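Local coordinates for glutathione S-transferase (Bombyx mori, PDB 3AY8), which probably works as a cytosolic glutathione transferase, a homodimeric enzyme that would join glutathione to other compounds, at residues S106-I111 and D133-L138. Residues are numbered along the deposited sequence; the frame is centred on the assembly and turned at random.
Sequences SLYVKI and DLNSTL
Lys110 lies across Asp133 and Thr137 where two neighbouring helices, 90-120 and 128-147, pack nearly antiparallel (156° between the segment axes) in the all-helical C-terminal domain of the glutathione transferase fold. The contact has two sides, one apolar and tightly packed, the other polar and partly open to solvent. On the packed side, Leu107 and Leu138 meet methyl to methyl, with CD1 of Leu107 3.8 Å from CD2 of Leu138 and the two side chains crossing at about a right angle. CD1 of Leu134 reaches between the neighbouring turns of Leu107 and Ile111, 4.0 Å from CG1 of Ile111. Branched aliphatic side chains suit this place, since their methyls fill the space between helices without needing polar partners; Ile163, Met167 and Ile170 of helix 158-173 extend the same core. Thr137 joins the two sides because its branches differ: with OG1 beside the backbone N (chi1 -72°), CG2 is turned against CA of Leu107, 3.8 Å away, and OG1 faces the lysine. On the side toward solvent a long, flexible side chain suits the place: Lys110 runs extended beyond CG, its CB still against Leu134 CD1, and carries its ammonium group to Asp133 and Thr137. That group makes a salt bridge to OD1 of Asp133, with NZ 2.9 Å away and above the carboxylate plane, and also donates to the backbone O of Asp133. A methionine here would probably leave the Asp133 carboxylate without its cationic mate, and Thr137 OG1 and the carbonyl O of Asp133 without this donor. The hydroxyl of Thr137, a buried residue, accepts a hydrogen bond from the lysine, with NZ of Lys110 2.7 Å from OG1 of Thr137.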
loop_
_atom_site.group_PDB
_atom_site.type_symbol
_atom_site.label_atom_id
_atom_site.label_comp_id
_atom_site.label_asym_id
_atom_site.label_seq_id
_atom_site.Cartn_x
_atom_site.Cartn_y
_atom_site.Cartn_z
ATOM N N SER A 106 0.304 -1.418 5.923
ATOM C CA SER A 106 0.396 -1.720 7.365
ATOM C C SER A 106 1.512 -2.709 7.677
ATOM O O SER A 106 2.395 -2.422 8.479
ATOM C CB SER A 106 -0.935 -2.294 7.901
ATOM O OG SER A 106 -1.966 -1.344 7.779
ATOM N N LEU A 107 1.471 -3.867 7.032
ATOM C CA LEU A 107 2.374 -4.951 7.400
ATOM C C LEU A 107 3.827 -4.653 7.056
ATOM O O LEU A 107 4.671 -4.565 7.954
ATOM C CB LEU A 107 1.910 -6.296 6.824
ATOM C CG LEU A 107 2.733 -7.559 7.153
ATOM C CD1 LEU A 107 2.919 -7.792 8.659
ATOM C CD2 LEU A 107 2.097 -8.765 6.522
ATOM N N TYR A 108 4.138 -4.515 5.775
ATOM C CA TYR A 108 5.540 -4.370 5.413
ATOM C C TYR A 108 6.097 -3.029 5.871
ATOM O O TYR A 108 7.281 -2.921 6.178
ATOM C CB TYR A 108 5.830 -4.613 3.921
ATOM C CG TYR A 108 7.337 -4.733 3.715
ATOM C CD1 TYR A 108 8.022 -5.856 4.192
ATOM C CD2 TYR A 108 8.084 -3.690 3.155
ATOM C CE1 TYR A 108 9.396 -5.979 4.062
ATOM C CE2 TYR A 108 9.492 -3.795 3.022
ATOM C CZ TYR A 108 10.125 -4.952 3.483
ATOM O OH TYR A 108 11.490 -5.112 3.374
ATOM N N VAL A 109 5.232 -2.019 5.913
ATOM C CA VAL A 109 5.567 -0.698 6.430
ATOM C C VAL A 109 6.127 -0.775 7.865
ATOM O O VAL A 109 7.112 -0.116 8.191
ATOM C CB VAL A 109 4.307 0.228 6.391
ATOM C CG1 VAL A 109 4.437 1.412 7.359
ATOM C CG2 VAL A 109 4.075 0.707 4.980
ATOM N N LYS A 110 5.494 -1.587 8.703
ATOM C CA LYS A 110 5.877 -1.699 10.111
ATOM C C LYS A 110 7.088 -2.616 10.329
ATOM O O LYS A 110 7.858 -2.416 11.259
ATOM C CB LYS A 110 4.678 -2.148 10.940
ATOM C CG LYS A 110 3.629 -1.040 11.096
ATOM C CD LYS A 110 2.385 -1.539 11.817
ATOM C CE LYS A 110 1.219 -0.532 11.639
ATOM N NZ LYS A 110 0.157 -0.866 12.624
ATOM N N ILE A 111 7.248 -3.613 9.465
ATOM C CA ILE A 111 8.470 -4.416 9.428
ATOM C C ILE A 111 9.645 -3.516 9.035
ATOM O O ILE A 111 10.689 -3.493 9.686
ATOM C CB ILE A 111 8.313 -5.611 8.447
ATOM C CG1 ILE A 111 7.259 -6.596 8.991
ATOM C CG2 ILE A 111 9.672 -6.298 8.200
ATOM C CD1 ILE A 111 6.768 -7.706 7.970
ATOM N N ASP A 133 3.421 -1.620 17.552
ATOM C CA ASP A 133 2.759 -1.207 16.314
ATOM C C ASP A 133 2.644 -2.398 15.361
ATOM O O ASP A 133 1.560 -2.680 14.852
ATOM C CB ASP A 133 3.532 -0.055 15.664
ATOM C CG ASP A 133 2.674 0.771 14.703
ATOM O OD1 ASP A 133 1.422 0.647 14.717
ATOM O OD2 ASP A 133 3.268 1.536 13.916
ATOM N N LEU A 134 3.752 -3.110 15.155
ATOM C CA LEU A 134 3.736 -4.294 14.316
ATOM C C LEU A 134 2.806 -5.378 14.882
ATOM O O LEU A 134 2.038 -5.972 14.146
ATOM C CB LEU A 134 5.151 -4.863 14.096
ATOM C CG LEU A 134 5.223 -6.165 13.275
ATOM C CD1 LEU A 134 4.556 -6.048 11.885
ATOM C CD2 LEU A 134 6.666 -6.668 13.139
ATOM N N ASN A 135 2.890 -5.625 16.186
ATOM C CA ASN A 135 2.041 -6.630 16.828
ATOM C C ASN A 135 0.542 -6.354 16.682
ATOM O O ASN A 135 -0.244 -7.279 16.511
ATOM C CB ASN A 135 2.463 -6.836 18.296
ATOM C CG ASN A 135 3.645 -7.800 18.436
ATOM O OD1 ASN A 135 4.406 -7.750 19.414
ATOM N ND2 ASN A 135 3.799 -8.684 17.469
ATOM N N SER A 136 0.149 -5.076 16.682
ATOM C CA SER A 136 -1.237 -4.710 16.414
ATOM C C SER A 136 -1.678 -5.099 14.984
ATOM O O SER A 136 -2.820 -5.555 14.758
ATOM C CB SER A 136 -1.429 -3.206 16.650
ATOM O OG SER A 136 -2.655 -2.775 16.084
ATOM N N THR A 137 -0.768 -4.923 14.026
ATOM C CA THR A 137 -1.021 -5.331 12.642
ATOM C C THR A 137 -1.023 -6.850 12.515
ATOM O O THR A 137 -1.871 -7.415 11.820
ATOM C CB THR A 137 -0.031 -4.650 11.672
ATOM O OG1 THR A 137 -0.400 -3.271 11.578
ATOM C CG2 THR A 137 -0.096 -5.281 10.260
ATOM N N LEU A 138 -0.116 -7.519 13.235
ATOM C CA LEU A 138 -0.153 -8.992 13.260
ATOM C C LEU A 138 -1.466 -9.542 13.811
ATOM O O LEU A 138 -1.964 -10.573 13.353
ATOM C CB LEU A 138 1.038 -9.571 14.040
ATOM C CG LEU A 138 2.433 -9.279 13.459
ATOM C CD1 LEU A 138 3.505 -10.051 14.225
ATOM C CD2 LEU A 138 2.484 -9.592 11.951
#